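Hypothetical protein PH1109 (Pyrococcus horikoshii, PDB 2D59) is of unknown function but belongs to the CoA-binding domain family, whose members have a Rossmann-like fold. Local coordinates at residues 70-84 and 96-108. Numbering follows the deposited sequence.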
loop_
_atom_site.group_PDB
_atom_site.type_symbol
_atom_site.label_atom_id
_atom_site.label_comp_id
_atom_site.label_asym_id
_atom_site.label_seq_id
_atom_site.Cartn_x
_atom_site.Cartn_y
_atom_site.Cartn_z
ATOM N N SER A 70 3.388 7.520 11.239
ATOM C CA SER A 70 3.805 8.045 9.942
ATOM C C SER A 70 4.724 7.069 9.215
ATOM O O SER A 70 5.418 6.270 9.843
ATOM C CB SER A 70 4.532 9.380 10.123
ATOM O OG SER A 70 5.241 9.733 8.947
ATOM N N VAL A 71 4.728 7.144 7.888
ATOM C CA VAL A 71 5.569 6.270 7.078
ATOM C C VAL A 71 7.051 6.506 7.358
ATOM O O VAL A 71 7.850 5.567 7.363
ATOM C CB VAL A 71 5.312 6.484 5.568
ATOM C CG1 VAL A 71 6.302 5.671 4.753
ATOM C CG2 VAL A 71 3.888 6.081 5.219
ATOM N N LEU A 72 7.413 7.763 7.590
ATOM C CA LEU A 72 8.799 8.121 7.860
ATOM C C LEU A 72 9.314 7.589 9.197
ATOM O O LEU A 72 10.524 7.483 9.398
ATOM C CB LEU A 72 8.968 9.643 7.814
ATOM C CG LEU A 72 8.828 10.293 6.434
ATOM C CD1 LEU A 72 8.979 11.801 6.555
ATOM C CD2 LEU A 72 9.883 9.727 5.495
ATOM N N ASP A 73 8.400 7.253 10.104
ATOM C CA ASP A 73 8.789 6.734 11.413
ATOM C C ASP A 73 9.261 5.287 11.344
ATOM O O ASP A 73 9.920 4.796 12.261
ATOM C CB ASP A 73 7.625 6.839 12.402
ATOM C CG ASP A 73 7.242 8.272 12.700
ATOM O OD1 ASP A 73 8.151 9.084 12.964
ATOM O OD2 ASP A 73 6.034 8.584 12.681
ATOM N N ILE A 74 8.917 4.604 10.259
ATOM C CA ILE A 74 9.317 3.214 10.084
ATOM C C ILE A 74 10.830 3.128 9.918
ATOM O O ILE A 74 11.404 3.769 9.041
ATOM C CB ILE A 74 8.637 2.601 8.844
ATOM C CG1 ILE A 74 7.122 2.643 9.028
ATOM C CG2 ILE A 74 9.111 1.170 8.638
ATOM C CD1 ILE A 74 6.334 2.274 7.782
ATOM N N PRO A 75 11.497 2.334 10.770
ATOM C CA PRO A 75 12.953 2.156 10.729
ATOM C C PRO A 75 13.457 1.490 9.449
ATOM O O PRO A 75 14.422 1.944 8.839
ATOM C CB PRO A 75 13.233 1.286 11.958
ATOM C CG PRO A 75 12.088 1.582 12.871
ATOM C CD PRO A 75 10.922 1.627 11.925
ATOM N N ASP A 76 12.794 0.408 9.053
ATOM C CA ASP A 76 13.183 -0.348 7.866
ATOM C C ASP A 76 12.825 0.335 6.552
ATOM O O ASP A 76 11.974 1.224 6.513
ATOM C CB ASP A 76 12.549 -1.738 7.915
ATOM C CG ASP A 76 13.030 -2.546 9.105
ATOM O OD1 ASP A 76 12.538 -3.674 9.312
ATOM O OD2 ASP A 76 13.903 -2.042 9.842
ATOM N N LYS A 77 13.484 -0.088 5.476
ATOM C CA LYS A 77 13.226 0.489 4.163
ATOM C C LYS A 77 11.844 0.064 3.686
ATOM O O LYS A 77 11.407 -1.062 3.931
ATOM C CB LYS A 77 14.283 0.040 3.144
ATOM C CG LYS A 77 14.160 -1.408 2.676
ATOM C CD LYS A 77 14.705 -2.406 3.687
ATOM C CE LYS A 77 16.225 -2.337 3.787
ATOM N NZ LYS A 77 16.701 -1.069 4.405
ATOM N N ILE A 78 11.158 0.980 3.014
ATOM C CA ILE A 78 9.824 0.712 2.491
ATOM C C ILE A 78 9.856 0.842 0.981
ATOM O O ILE A 78 10.405 1.805 0.448
ATOM C CB ILE A 78 8.798 1.704 3.064
ATOM C CG1 ILE A 78 8.632 1.442 4.559
ATOM C CG2 ILE A 78 7.459 1.554 2.362
ATOM C CD1 ILE A 78 8.166 0.029 4.881
ATOM N N GLU A 79 9.269 -0.131 0.292
ATOM C CA GLU A 79 9.244 -0.112 -1.164
ATOM C C GLU A 79 7.858 0.243 -1.693
ATOM O O GLU A 79 7.729 1.003 -2.652
ATOM C CB GLU A 79 9.687 -1.471 -1.702
ATOM C CG GLU A 79 11.046 -1.909 -1.158
ATOM C CD GLU A 79 11.372 -3.357 -1.460
ATOM O OE1 GLU A 79 10.527 -4.232 -1.181
ATOM O OE2 GLU A 79 12.480 -3.625 -1.965
ATOM N N VAL A 80 6.826 -0.302 -1.055
ATOM C CA VAL A 80 5.451 -0.042 -1.468
ATOM C C VAL A 80 4.617 0.599 -0.362
ATOM O O VAL A 80 4.588 0.119 0.773
ATOM C CB VAL A 80 4.727 -1.348 -1.902
ATOM C CG1 VAL A 80 3.305 -1.030 -2.360
ATOM C CG2 VAL A 80 5.503 -2.041 -3.013
ATOM N N VAL A 81 3.947 1.693 -0.698
ATOM C CA VAL A 81 3.077 2.365 0.254
ATOM C C VAL A 81 1.650 2.049 -0.191
ATOM O O VAL A 81 1.149 2.593 -1.180
ATOM C CB VAL A 81 3.307 3.886 0.265
ATOM C CG1 VAL A 81 2.344 4.547 1.244
ATOM C CG2 VAL A 81 4.743 4.186 0.673
ATOM N N ASP A 82 1.016 1.150 0.552
ATOM C CA ASP A 82 -0.334 0.671 0.275
ATOM C C ASP A 82 -1.351 1.522 1.031
ATOM O O ASP A 82 -1.477 1.410 2.250
ATOM C CB ASP A 82 -0.403 -0.795 0.708
ATOM C CG ASP A 82 -1.627 -1.506 0.198
ATOM O OD1 ASP A 82 -2.187 -1.080 -0.832
ATOM O OD2 ASP A 82 -2.009 -2.514 0.829
ATOM N N LEU A 83 -2.083 2.359 0.298
ATOM C CA LEU A 83 -3.050 3.280 0.898
ATOM C C LEU A 83 -4.498 2.826 1.054
ATOM O O LEU A 83 -5.147 2.423 0.092
ATOM C CB LEU A 83 -3.054 4.594 0.113
ATOM C CG LEU A 83 -1.729 5.336 -0.071
ATOM C CD1 LEU A 83 -1.907 6.399 -1.144
ATOM C CD2 LEU A 83 -1.278 5.955 1.246
ATOM N N PHE A 84 -5.012 2.942 2.275
ATOM C CA PHE A 84 -6.392 2.583 2.571
ATOM C C PHE A 84 -7.186 3.793 3.067
ATOM O O PHE A 84 -8.348 3.662 3.456
ATOM C CB PHE A 84 -6.434 1.465 3.618
ATOM C CG PHE A 84 -6.103 0.108 3.065
ATOM C CD1 PHE A 84 -7.096 -0.685 2.496
ATOM C CD2 PHE A 84 -4.795 -0.369 3.094
ATOM C CE1 PHE A 84 -6.790 -1.939 1.959
ATOM C CE2 PHE A 84 -4.479 -1.618 2.560
ATOM C CZ PHE A 84 -5.478 -2.403 1.994
ATOM N N GLN A 96 5.095 11.655 2.348
ATOM C CA GLN A 96 5.887 10.832 3.254
ATOM C C GLN A 96 6.587 9.738 2.461
ATOM O O GLN A 96 7.779 9.494 2.637
ATOM C CB GLN A 96 4.989 10.194 4.316
ATOM C CG GLN A 96 4.593 11.118 5.452
ATOM C CD GLN A 96 3.616 10.464 6.403
ATOM O OE1 GLN A 96 3.664 9.252 6.624
ATOM N NE2 GLN A 96 2.727 11.261 6.983
ATOM N N ALA A 97 5.834 9.074 1.588
ATOM C CA ALA A 97 6.383 8.007 0.757
ATOM C C ALA A 97 7.547 8.549 -0.067
ATOM O O ALA A 97 8.545 7.865 -0.269
ATOM C CB ALA A 97 5.299 7.453 -0.166
ATOM N N ILE A 98 7.404 9.784 -0.538
ATOM C CA ILE A 98 8.440 10.426 -1.336
ATOM C C ILE A 98 9.693 10.587 -0.501
ATOM O O ILE A 98 10.788 10.245 -0.938
ATOM C CB ILE A 98 8.010 11.828 -1.817
ATOM C CG1 ILE A 98 6.754 11.713 -2.674
ATOM C CG2 ILE A 98 9.116 12.465 -2.644
ATOM C CD1 ILE A 98 6.926 10.790 -3.853
ATOM N N LYS A 99 9.530 11.134 0.698
ATOM C CA LYS A 99 10.656 11.349 1.600
ATOM C C LYS A 99 11.292 10.028 2.017
ATOM O O LYS A 99 12.507 9.936 2.166
ATOM C CB LYS A 99 10.203 12.111 2.851
ATOM C CG LYS A 99 9.834 13.570 2.615
ATOM C CD LYS A 99 10.959 14.321 1.911
ATOM C CE LYS A 99 10.865 15.820 2.138
ATOM N NZ LYS A 99 11.153 16.169 3.557
ATOM N N LYS A 100 10.459 9.009 2.201
ATOM C CA LYS A 100 10.924 7.686 2.607
ATOM C C LYS A 100 11.683 6.991 1.481
ATOM O O LYS A 100 12.432 6.045 1.718
ATOM C CB LYS A 100 9.727 6.828 3.036
ATOM C CG LYS A 100 10.081 5.436 3.536
ATOM C CD LYS A 100 10.915 5.490 4.807
ATOM C CE LYS A 100 11.230 4.089 5.313
ATOM N NZ LYS A 100 12.051 4.112 6.553
ATOM N N GLY A 101 11.484 7.465 0.254
ATOM C CA GLY A 101 12.162 6.872 -0.884
ATOM C C GLY A 101 11.484 5.615 -1.396
ATOM O O GLY A 101 12.136 4.729 -1.954
ATOM N N ALA A 102 10.172 5.532 -1.207
ATOM C CA ALA A 102 9.408 4.375 -1.660
ATOM C C ALA A 102 9.541 4.237 -3.172
ATOM O O ALA A 102 9.916 5.188 -3.855
ATOM C CB ALA A 102 7.943 4.532 -1.269
ATOM N N LYS A 103 9.232 3.054 -3.687
ATOM C CA LYS A 103 9.323 2.788 -5.119
ATOM C C LYS A 103 7.949 2.753 -5.772
ATOM O O LYS A 103 7.812 3.018 -6.968
ATOM C CB LYS A 103 10.008 1.442 -5.363
ATOM C CG LYS A 103 11.434 1.343 -4.849
ATOM C CD LYS A 103 12.376 2.216 -5.658
ATOM C CE LYS A 103 13.817 2.011 -5.219
ATOM N NZ LYS A 103 14.763 2.853 -6.001
ATOM N N VAL A 104 6.933 2.427 -4.978
ATOM C CA VAL A 104 5.570 2.320 -5.488
ATOM C C VAL A 104 4.529 2.891 -4.534
ATOM O O VAL A 104 4.638 2.743 -3.318
ATOM C CB VAL A 104 5.204 0.831 -5.737
ATOM C CG1 VAL A 104 3.763 0.709 -6.217
ATOM C CG2 VAL A 104 6.158 0.220 -6.751
ATOM N N VAL A 105 3.532 3.564 -5.098
ATOM C CA VAL A 105 2.425 4.093 -4.315
ATOM C C VAL A 105 1.246 3.283 -4.835
ATOM O O VAL A 105 0.973 3.270 -6.035
ATOM C CB VAL A 105 2.175 5.593 -4.575
ATOM C CG1 VAL A 105 0.986 6.069 -3.742
ATOM C CG2 VAL A 105 3.414 6.393 -4.215
ATOM N N TRP A 106 0.567 2.589 -3.935
ATOM C CA TRP A 106 -0.556 1.754 -4.320
ATOM C C TRP A 106 -1.864 2.277 -3.738
ATOM O O TRP A 106 -2.084 2.204 -2.531
ATOM C CB TRP A 106 -0.302 0.319 -3.847
ATOM C CG TRP A 106 -1.283 -0.693 -4.362
ATOM C CD1 TRP A 106 -2.640 -0.667 -4.216
ATOM C CD2 TRP A 106 -0.980 -1.899 -5.079
ATOM N NE1 TRP A 106 -3.200 -1.779 -4.793
ATOM C CE2 TRP A 106 -2.206 -2.554 -5.327
ATOM C CE3 TRP A 106 0.208 -2.493 -5.527
ATOM C CZ2 TRP A 106 -2.281 -3.771 -6.015
ATOM C CZ3 TRP A 106 0.134 -3.707 -6.209
ATOM C CH2 TRP A 106 -1.105 -4.332 -6.444
ATOM N N PHE A 107 -2.722 2.810 -4.605
ATOM C CA PHE A 107 -4.021 3.334 -4.195
ATOM C C PHE A 107 -5.059 2.216 -4.211
ATOM O O PHE A 107 -5.412 1.699 -5.272
ATOM C CB PHE A 107 -4.469 4.444 -5.153
ATOM C CG PHE A 107 -3.682 5.723 -5.024
ATOM C CD1 PHE A 107 -4.081 6.718 -4.134
ATOM C CD2 PHE A 107 -2.553 5.938 -5.806
ATOM C CE1 PHE A 107 -3.365 7.912 -4.030
ATOM C CE2 PHE A 107 -1.830 7.131 -5.710
ATOM C CZ PHE A 107 -2.239 8.117 -4.819
ATOM N N GLN A 108 -5.542 1.835 -3.034
ATOM C CA GLN A 108 -6.557 0.795 -2.937
ATOM C C GLN A 108 -7.882 1.392 -3.422
ATOM O O GLN A 108 -7.965 2.587 -3.705
ATOM C CB GLN A 108 -6.685 0.318 -1.488
ATOM C CG GLN A 108 -5.476 -0.447 -0.950
ATOM C CD GLN A 108 -5.507 -1.926 -1.287
ATOM O OE1 GLN A 108 -6.565 -2.560 -1.254
ATOM N NE2 GLN A 108 -4.343 -2.490 -1.584
HETATM O O HOH W 1 12.357 1.889 -1.607
HETATM O O HOH W 2 12.955 3.074 2.501
#
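The ammonium group of K100 is gripped by two backbone carbonyls of the loop that leads to strand 80-83: NZ donates to I74 O at 2.6 Å and to D76 O at 2.9 Å, with NZ lying above the plane of the D76 carbonyl, not on one of the oxygen's lone pairs. CG of K100 stands anti to the backbone N; the chain bends once at chi2 and then runs straight, its methylenes passing V71 CG1 and crossing I78 at about a right angle. One turn earlier in the helix, Q96 extends its amide to the start of the same loop, where OE1 accepts from V71 N (2.7 Å, N-H...O 160°). Beyond the helix, which closes in a Schellman motif at G101, E79 O takes two donors, K103 N and V104 N. From there the strands pair in parallel, their axes 15° apart, through V81 N to V104 O, W106 N to V81 O and L83 N to W106 O. V81 packs its CG2 tightly on A97 CB (3.4 Å), fastening strand to helix, and L83 CD1 sits over the F107 ring face, 4.0 Å from its centroid. At the C-terminal strand ends, Q108 NE2 reaches the syn lone pair of D82 OD1 (2.7 Å), with amide and carboxylate planes 71° apart, while Q108 CG lies over the F84 ring. Strand 80-83, helix 87-100 and strand 104-107 thus form one beta-alpha-beta crossover, placing neighbouring strands in the five-stranded parallel sheet of a Rossmann-like fold.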